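Local coordinates for adhesion and penetration protein autotransporter (Haemophilus influenzae, PDB 3SYJ) that promotes adherence to and invasion of host cells, mediates bacterial aggregation through self-association, and is probably also a serine protease, at residues A721-F735 against T742-T756. Numbering follows the deposited sequence.
Sequences AKLNGNVTLTNHSQF and TQIGNIRLSDNSTAT
Gln743 lies alongside Leu723 and reaches back to Gly725 of the preceding coil. Its CB lies beside CB of Leu723, the residue it pairs with across the parallel strands. CG lies 3.8 Å from both Leu723 O and Gly725 O. CD then meets the methyl CD2 of Leu723 at 3.9 Å. At the amide, NE2 donates to Gly725 O at 3.0 Å, in the plane of that carbonyl. The same nitrogen touches Val727 CG2 and gives a weak bond to Asn746 O. The other branch, OE1, is buried without a polar partner and lies 3.9 Å from Phe735 CE2, oblique to the ring. CG anti to the backbone N (chi1 171°) and an extended chain bring the amide up to the Gly725 carbonyl.

Segments 721-735 and 742-756 belong to successive coils of the right-handed parallel beta-helix in the Hap passenger domain. Strands 727-729 and 747-749 run 6° from parallel. Leu723, Val727, Leu729, Phe735, Ile747, Leu749 and Ala755 point into the core. Leu729 is tightly packed there: its CB lies 3.4 Å from Ser753 CB, and CD1 rests on Ile747 CG2.

Both coils make the same type II' turn. Asp751 OD2 accepts from Asn731 N in an almost straight bond (178°), using its anti lone pair. Asp770 of the following coil repeats this with Asp751 N. At the outer tip, Asn752 CB sits over one face of the His732 ring, 3.8 Å from its centroid. At the other corner, Asn726 OD1 takes Asn746 N at 3.0 Å, and Asn746 OD1 does likewise with Asn765 N.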
ATOM      1  N   ALA A 721      -5.261  25.880  -2.494  1.00 21.97           N
ATOM      2  CA  ALA A 721      -5.893  24.699  -1.936  1.00 24.81           C
ATOM      3  C   ALA A 721      -4.980  23.500  -2.111  1.00 25.87           C
ATOM      4  O   ALA A 721      -4.230  23.406  -3.088  1.00 25.34           O
ATOM      5  CB  ALA A 721      -7.232  24.443  -2.608  1.00 22.17           C
ATOM      6  N   LYS A 722      -5.047  22.595  -1.144  1.00 24.57           N
ATOM      7  CA  LYS A 722      -4.262  21.378  -1.161  1.00 24.54           C
ATOM      8  C   LYS A 722      -5.143  20.216  -0.721  1.00 24.93           C
ATOM      9  O   LYS A 722      -5.677  20.212   0.391  1.00 26.67           O
ATOM     10  CB  LYS A 722      -3.058  21.520  -0.233  1.00 24.39           C
ATOM     11  CG  LYS A 722      -2.183  20.287  -0.132  1.00 24.99           C
ATOM     12  CD  LYS A 722      -1.011  20.563   0.789  1.00 30.51           C
ATOM     13  CE  LYS A 722      -0.012  19.428   0.796  1.00 34.79           C
ATOM     14  NZ  LYS A 722       1.205  19.809   1.581  1.00 40.60           N
ATOM     15  N   LEU A 723      -5.306  19.243  -1.609  1.00 24.40           N
ATOM     16  CA  LEU A 723      -6.077  18.046  -1.304  1.00 24.99           C
ATOM     17  C   LEU A 723      -5.187  17.022  -0.618  1.00 28.97           C
ATOM     18  O   LEU A 723      -4.240  16.513  -1.213  1.00 29.25           O
ATOM     19  CB  LEU A 723      -6.677  17.455  -2.579  1.00 23.57           C
ATOM     20  CG  LEU A 723      -7.551  16.203  -2.465  1.00 26.23           C
ATOM     21  CD1 LEU A 723      -8.635  16.332  -1.393  1.00 22.43           C
ATOM     22  CD2 LEU A 723      -8.184  15.892  -3.808  1.00 25.40           C
ATOM     23  N   ASN A 724      -5.482  16.738   0.646  1.00 26.17           N
ATOM     24  CA  ASN A 724      -4.758  15.714   1.376  1.00 24.45           C
ATOM     25  C   ASN A 724      -5.608  14.456   1.434  1.00 27.26           C
ATOM     26  O   ASN A 724      -6.165  14.114   2.478  1.00 29.44           O
ATOM     27  CB  ASN A 724      -4.404  16.207   2.778  1.00 19.97           C
ATOM     28  CG  ASN A 724      -3.466  17.410   2.753  1.00 26.22           C
ATOM     29  OD1 ASN A 724      -2.424  17.390   2.093  1.00 27.64           O
ATOM     30  ND2 ASN A 724      -3.832  18.462   3.475  1.00 25.09           N
ATOM     31  N   GLY A 725      -5.725  13.785   0.292  1.00 28.58           N
ATOM     32  CA  GLY A 725      -6.556  12.599   0.175  1.00 23.06           C
ATOM     33  C   GLY A 725      -6.650  12.117  -1.263  1.00 26.28           C
ATOM     34  O   GLY A 725      -6.087  12.734  -2.170  1.00 24.69           O
ATOM     35  N   ASN A 726      -7.357  11.006  -1.466  1.00 29.70           N
ATOM     36  CA  ASN A 726      -7.519  10.415  -2.795  1.00 29.08           C
ATOM     37  C   ASN A 726      -8.787  10.899  -3.492  1.00 30.78           C
ATOM     38  O   ASN A 726      -9.718  11.380  -2.850  1.00 29.56           O
ATOM     39  CB  ASN A 726      -7.559   8.884  -2.713  1.00 27.07           C
ATOM     40  CG  ASN A 726      -6.425   8.306  -1.887  1.00 28.08           C
ATOM     41  OD1 ASN A 726      -5.264   8.683  -2.040  1.00 28.88           O
ATOM     42  ND2 ASN A 726      -6.762   7.369  -1.006  1.00 27.73           N
ATOM     43  N   VAL A 727      -8.817  10.762  -4.812  1.00 29.26           N
ATOM     44  CA  VAL A 727     -10.026  11.011  -5.580  1.00 26.22           C
ATOM     45  C   VAL A 727     -10.410   9.730  -6.315  1.00 29.59           C
ATOM     46  O   VAL A 727      -9.553   9.047  -6.879  1.00 26.71           O
ATOM     47  CB  VAL A 727      -9.833  12.139  -6.608  1.00 32.12           C
ATOM     48  CG1 VAL A 727     -11.113  12.362  -7.401  1.00 30.50           C
ATOM     49  CG2 VAL A 727      -9.387  13.424  -5.924  1.00 29.77           C
ATOM     50  N   THR A 728     -11.700   9.412  -6.297  1.00 33.20           N
ATOM     51  CA  THR A 728     -12.225   8.243  -6.991  1.00 30.31           C
ATOM     52  C   THR A 728     -13.405   8.633  -7.878  1.00 31.89           C
ATOM     53  O   THR A 728     -14.318   9.330  -7.443  1.00 34.60           O
ATOM     54  CB  THR A 728     -12.663   7.178  -5.994  1.00 32.02           C
ATOM     55  OG1 THR A 728     -11.545   6.818  -5.176  1.00 33.58           O
ATOM     56  CG2 THR A 728     -13.176   5.945  -6.717  1.00 32.93           C
ATOM     57  N   LEU A 729     -13.387   8.189  -9.125  1.00 29.75           N
ATOM     58  CA  LEU A 729     -14.401   8.617 -10.074  1.00 31.69           C
ATOM     59  C   LEU A 729     -15.033   7.432 -10.767  1.00 34.47           C
ATOM     60  O   LEU A 729     -14.360   6.455 -11.083  1.00 37.61           O
ATOM     61  CB  LEU A 729     -13.803   9.561 -11.116  1.00 32.81           C
ATOM     62  CG  LEU A 729     -13.149  10.830 -10.584  1.00 27.47           C
ATOM     63  CD1 LEU A 729     -11.725  10.526 -10.185  1.00 28.47           C
ATOM     64  CD2 LEU A 729     -13.191  11.916 -11.638  1.00 33.55           C
ATOM     65  N   THR A 730     -16.335   7.530 -11.002  1.00 35.19           N
ATOM     66  CA  THR A 730     -17.074   6.489 -11.694  1.00 37.04           C
ATOM     67  C   THR A 730     -18.052   7.145 -12.652  1.00 37.82           C
ATOM     68  O   THR A 730     -18.182   8.370 -12.666  1.00 35.87           O
ATOM     69  CB  THR A 730     -17.857   5.611 -10.706  1.00 33.79           C
ATOM     70  OG1 THR A 730     -18.756   6.434  -9.954  1.00 34.98           O
ATOM     71  CG2 THR A 730     -16.913   4.905  -9.750  1.00 30.91           C
ATOM     72  N   ASN A 731     -18.737   6.334 -13.451  1.00 40.34           N
ATOM     73  CA  ASN A 731     -19.752   6.851 -14.353  1.00 34.88           C
ATOM     74  C   ASN A 731     -19.164   7.883 -15.306  1.00 40.31           C
ATOM     75  O   ASN A 731     -18.183   7.600 -15.986  1.00 43.64           O
ATOM     76  CB  ASN A 731     -20.915   7.432 -13.552  1.00 36.76           C
ATOM     77  CG  ASN A 731     -21.590   6.391 -12.676  1.00 39.01           C
ATOM     78  OD1 ASN A 731     -22.000   5.339 -13.162  1.00 48.21           O
ATOM     79  ND2 ASN A 731     -21.700   6.673 -11.382  1.00 34.63           N
ATOM     80  N   HIS A 732     -19.751   9.075 -15.357  1.00 36.53           N
ATOM     81  CA  HIS A 732     -19.242  10.128 -16.231  1.00 35.66           C
ATOM     82  C   HIS A 732     -18.745  11.337 -15.441  1.00 40.76           C
ATOM     83  O   HIS A 732     -18.797  12.467 -15.929  1.00 42.99           O
ATOM     84  CB  HIS A 732     -20.311  10.579 -17.229  1.00 36.88           C
ATOM     85  CG  HIS A 732     -20.762   9.503 -18.166  1.00 51.55           C
ATOM     86  ND1 HIS A 732     -21.590   8.472 -17.772  1.00 61.49           N
ATOM     87  CD2 HIS A 732     -20.515   9.305 -19.482  1.00 53.72           C
ATOM     88  CE1 HIS A 732     -21.826   7.680 -18.803  1.00 60.57           C
ATOM     89  NE2 HIS A 732     -21.185   8.164 -19.853  1.00 61.00           N
ATOM     90  N   SER A 733     -18.259  11.095 -14.226  1.00 33.09           N
ATOM     91  CA  SER A 733     -17.767  12.165 -13.360  1.00 30.13           C
ATOM     92  C   SER A 733     -16.469  12.791 -13.879  1.00 35.03           C
ATOM     93  O   SER A 733     -15.715  12.153 -14.614  1.00 36.41           O
ATOM     94  CB  SER A 733     -17.551  11.626 -11.953  1.00 30.48           C
ATOM     95  OG  SER A 733     -16.641  10.544 -11.975  1.00 32.41           O
ATOM     96  N   GLN A 734     -16.210  14.037 -13.490  1.00 36.08           N
ATOM     97  CA  GLN A 734     -15.009  14.754 -13.931  1.00 34.11           C
ATOM     98  C   GLN A 734     -14.294  15.446 -12.773  1.00 30.08           C
ATOM     99  O   GLN A 734     -14.924  16.115 -11.956  1.00 31.56           O
ATOM    100  CB  GLN A 734     -15.360  15.799 -14.985  1.00 33.12           C
ATOM    101  CG  GLN A 734     -16.108  15.254 -16.186  1.00 44.14           C
ATOM    102  CD  GLN A 734     -16.076  16.210 -17.365  1.00 55.27           C
ATOM    103  OE1 GLN A 734     -15.215  17.092 -17.445  1.00 56.16           O
ATOM    104  NE2 GLN A 734     -17.014  16.038 -18.291  1.00 59.59           N
ATOM    105  N   PHE A 735     -12.978  15.292 -12.710  1.00 29.45           N
ATOM    106  CA  PHE A 735     -12.187  15.948 -11.673  1.00 29.08           C
ATOM    107  C   PHE A 735     -11.051  16.763 -12.267  1.00 30.08           C
ATOM    108  O   PHE A 735     -10.318  16.274 -13.122  1.00 30.88           O
ATOM    109  CB  PHE A 735     -11.620  14.926 -10.692  1.00 26.57           C
ATOM    110  CG  PHE A 735     -10.656  15.517  -9.699  1.00 31.21           C
ATOM    111  CD1 PHE A 735     -11.112  16.319  -8.662  1.00 28.89           C
ATOM    112  CD2 PHE A 735      -9.297  15.264  -9.794  1.00 26.16           C
ATOM    113  CE1 PHE A 735     -10.228  16.861  -7.740  1.00 25.87           C
ATOM    114  CE2 PHE A 735      -8.408  15.802  -8.875  1.00 26.74           C
ATOM    115  CZ  PHE A 735      -8.874  16.602  -7.848  1.00 24.38           C
ATOM    116  N   THR A 742      -2.302  21.747  -5.254  1.00 28.71           N
ATOM    117  CA  THR A 742      -1.538  20.537  -4.986  1.00 27.07           C
ATOM    118  C   THR A 742      -2.444  19.432  -4.452  1.00 27.23           C
ATOM    119  O   THR A 742      -3.386  19.703  -3.704  1.00 26.45           O
ATOM    120  CB  THR A 742      -0.428  20.811  -3.959  1.00 26.97           C
ATOM    121  OG1 THR A 742       0.446  21.816  -4.472  1.00 32.53           O
ATOM    122  CG2 THR A 742       0.377  19.554  -3.669  1.00 22.62           C
ATOM    123  N   GLN A 743      -2.166  18.195  -4.852  1.00 25.54           N
ATOM    124  CA  GLN A 743      -2.816  17.035  -4.248  1.00 31.93           C
ATOM    125  C   GLN A 743      -1.800  16.031  -3.722  1.00 29.98           C
ATOM    126  O   GLN A 743      -0.914  15.598  -4.451  1.00 29.03           O
ATOM    127  CB  GLN A 743      -3.754  16.321  -5.225  1.00 31.70           C
ATOM    128  CG  GLN A 743      -4.259  14.989  -4.659  1.00 27.30           C
ATOM    129  CD  GLN A 743      -5.153  14.218  -5.614  1.00 28.60           C
ATOM    130  OE1 GLN A 743      -5.329  14.602  -6.771  1.00 28.70           O
ATOM    131  NE2 GLN A 743      -5.719  13.115  -5.128  1.00 32.22           N
ATOM    132  N   ILE A 744      -1.929  15.667  -2.453  1.00 23.84           N
ATOM    133  CA  ILE A 744      -1.162  14.554  -1.923  1.00 31.25           C
ATOM    134  C   ILE A 744      -2.112  13.381  -1.786  1.00 31.59           C
ATOM    135  O   ILE A 744      -2.827  13.260  -0.787  1.00 25.79           O
ATOM    136  CB  ILE A 744      -0.535  14.855  -0.556  1.00 27.16           C
ATOM    137  CG1 ILE A 744       0.092  16.249  -0.545  1.00 28.37           C
ATOM    138  CG2 ILE A 744       0.503  13.799  -0.215  1.00 26.43           C
ATOM    139  CD1 ILE A 744       1.276  16.387  -1.454  1.00 31.98           C
ATOM    140  N   GLY A 745      -2.125  12.535  -2.812  1.00 28.38           N
ATOM    141  CA  GLY A 745      -3.008  11.386  -2.870  1.00 30.35           C
ATOM    142  C   GLY A 745      -3.137  10.855  -4.284  1.00 29.58           C
ATOM    143  O   GLY A 745      -2.581  11.428  -5.221  1.00 28.87           O
ATOM    144  N   ASN A 746      -3.875   9.762  -4.445  1.00 25.14           N
ATOM    145  CA  ASN A 746      -4.020   9.126  -5.751  1.00 26.54           C
ATOM    146  C   ASN A 746      -5.330   9.461  -6.452  1.00 27.04           C
ATOM    147  O   ASN A 746      -6.290   9.907  -5.824  1.00 28.25           O
ATOM    148  CB  ASN A 746      -3.886   7.610  -5.613  1.00 27.19           C
ATOM    149  CG  ASN A 746      -2.618   7.207  -4.895  1.00 29.54           C
ATOM    150  OD1 ASN A 746      -1.542   7.726  -5.178  1.00 31.72           O
ATOM    151  ND2 ASN A 746      -2.739   6.279  -3.953  1.00 28.82           N
ATOM    152  N   ILE A 747      -5.358   9.239  -7.763  1.00 27.01           N
ATOM    153  CA  ILE A 747      -6.580   9.359  -8.544  1.00 26.63           C
ATOM    154  C   ILE A 747      -6.922   8.019  -9.168  1.00 27.64           C
ATOM    155  O   ILE A 747      -6.075   7.380  -9.788  1.00 31.05           O
ATOM    156  CB  ILE A 747      -6.438  10.394  -9.664  1.00 31.15           C
ATOM    157  CG1 ILE A 747      -6.124  11.770  -9.077  1.00 29.80           C
ATOM    158  CG2 ILE A 747      -7.701  10.432 -10.506  1.00 23.54           C
ATOM    159  CD1 ILE A 747      -5.877  12.832 -10.122  1.00 30.82           C
ATOM    160  N   ARG A 748      -8.168   7.594  -9.004  1.00 31.87           N
ATOM    161  CA  ARG A 748      -8.605   6.295  -9.497  1.00 28.77           C
ATOM    162  C   ARG A 748      -9.844   6.467 -10.369  1.00 32.61           C
ATOM    163  O   ARG A 748     -10.911   6.803  -9.867  1.00 33.49           O
ATOM    164  CB  ARG A 748      -8.912   5.377  -8.312  1.00 32.57           C
ATOM    165  CG  ARG A 748      -9.610   4.070  -8.662  1.00 41.34           C
ATOM    166  CD  ARG A 748      -8.621   2.949  -8.943  1.00 51.59           C
ATOM    167  NE  ARG A 748      -9.310   1.679  -9.151  1.00 59.78           N
ATOM    168  CZ  ARG A 748      -9.878   1.312 -10.299  1.00 62.41           C
ATOM    169  NH1 ARG A 748      -9.833   2.121 -11.356  1.00 50.78           N
ATOM    170  NH2 ARG A 748     -10.490   0.133 -10.391  1.00 57.90           N
ATOM    171  N   LEU A 749      -9.705   6.245 -11.672  1.00 32.62           N
ATOM    172  CA  LEU A 749     -10.814   6.462 -12.595  1.00 36.03           C
ATOM    173  C   LEU A 749     -11.365   5.174 -13.188  1.00 35.93           C
ATOM    174  O   LEU A 749     -10.608   4.335 -13.670  1.00 39.69           O
ATOM    175  CB  LEU A 749     -10.397   7.397 -13.728  1.00 33.57           C
ATOM    176  CG  LEU A 749      -9.828   8.756 -13.339  1.00 36.71           C
ATOM    177  CD1 LEU A 749      -8.312   8.671 -13.207  1.00 32.32           C
ATOM    178  CD2 LEU A 749     -10.219   9.781 -14.387  1.00 37.73           C
ATOM    179  N   SER A 750     -12.688   5.037 -13.159  1.00 38.74           N
ATOM    180  CA  SER A 750     -13.381   3.899 -13.759  1.00 38.57           C
ATOM    181  C   SER A 750     -14.439   4.367 -14.751  1.00 41.33           C
ATOM    182  O   SER A 750     -14.690   5.562 -14.880  1.00 40.75           O
ATOM    183  CB  SER A 750     -14.048   3.056 -12.675  1.00 36.33           C
ATOM    184  OG  SER A 750     -13.093   2.597 -11.738  1.00 46.91           O
ATOM    185  N   ASP A 751     -15.059   3.418 -15.445  1.00 40.56           N
ATOM    186  CA  ASP A 751     -16.163   3.714 -16.355  1.00 38.46           C
ATOM    187  C   ASP A 751     -15.809   4.762 -17.410  1.00 42.47           C
ATOM    188  O   ASP A 751     -14.888   4.574 -18.199  1.00 42.56           O
ATOM    189  CB  ASP A 751     -17.402   4.158 -15.568  1.00 42.13           C
ATOM    190  CG  ASP A 751     -17.855   3.118 -14.548  1.00 48.71           C
ATOM    191  OD1 ASP A 751     -17.817   1.904 -14.862  1.00 49.47           O
ATOM    192  OD2 ASP A 751     -18.252   3.515 -13.428  1.00 46.55           O
ATOM    193  N   ASN A 752     -16.557   5.860 -17.420  1.00 42.76           N
ATOM    194  CA  ASN A 752     -16.347   6.928 -18.390  1.00 38.84           C
ATOM    195  C   ASN A 752     -15.901   8.221 -17.736  1.00 37.99           C
ATOM    196  O   ASN A 752     -16.078   9.302 -18.293  1.00 35.79           O
ATOM    197  CB  ASN A 752     -17.633   7.187 -19.170  1.00 44.85           C
ATOM    198  CG  ASN A 752     -18.185   5.932 -19.799  1.00 53.85           C
ATOM    199  OD1 ASN A 752     -17.639   5.427 -20.780  1.00 53.97           O
ATOM    200  ND2 ASN A 752     -19.274   5.414 -19.233  1.00 55.74           N
ATOM    201  N   SER A 753     -15.326   8.116 -16.547  1.00 39.53           N
ATOM    202  CA  SER A 753     -14.890   9.303 -15.828  1.00 38.63           C
ATOM    203  C   SER A 753     -13.676   9.955 -16.490  1.00 36.92           C
ATOM    204  O   SER A 753     -13.024   9.359 -17.346  1.00 35.41           O
ATOM    205  CB  SER A 753     -14.587   8.968 -14.369  1.00 34.96           C
ATOM    206  OG  SER A 753     -13.550   8.010 -14.279  1.00 37.93           O
ATOM    207  N   THR A 754     -13.384  11.184 -16.078  1.00 37.02           N
ATOM    208  CA  THR A 754     -12.275  11.947 -16.627  1.00 36.36           C
ATOM    209  C   THR A 754     -11.538  12.696 -15.526  1.00 36.95           C
ATOM    210  O   THR A 754     -12.157  13.202 -14.590  1.00 36.30           O
ATOM    211  CB  THR A 754     -12.773  12.990 -17.633  1.00 39.75           C
ATOM    212  OG1 THR A 754     -13.422  12.330 -18.726  1.00 45.09           O
ATOM    213  CG2 THR A 754     -11.612  13.820 -18.157  1.00 41.44           C
ATOM    214  N   ALA A 755     -10.217  12.772 -15.640  1.00 34.56           N
ATOM    215  CA  ALA A 755      -9.425  13.573 -14.713  1.00 35.96           C
ATOM    216  C   ALA A 755      -8.426  14.429 -15.474  1.00 36.40           C
ATOM    217  O   ALA A 755      -7.938  14.031 -16.526  1.00 39.15           O
ATOM    218  CB  ALA A 755      -8.714  12.687 -13.705  1.00 36.16           C
ATOM    219  N   THR A 756      -8.128  15.609 -14.940  1.00 33.80           N
ATOM    220  CA  THR A 756      -7.207  16.527 -15.591  1.00 26.51           C
ATOM    221  C   THR A 756      -6.342  17.248 -14.576  1.00 31.46           C
ATOM    222  O   THR A 756      -6.840  17.751 -13.574  1.00 33.84           O
ATOM    223  CB  THR A 756      -7.959  17.591 -16.397  1.00 29.93           C
ATOM    224  OG1 THR A 756      -8.713  16.960 -17.435  1.00 36.95           O
ATOM    225  CG2 THR A 756      -6.985  18.586 -17.008  1.00 32.40           C
TER
HETATM  226  O   HOH W   1      -1.213  23.881  -2.817  1.00 36.03           O
HETATM  227  O   HOH W   2     -13.076   4.393  -9.573  1.00 36.76           O
HETATM  228  O   HOH W   3     -11.230  16.456 -16.300  1.00 34.95           O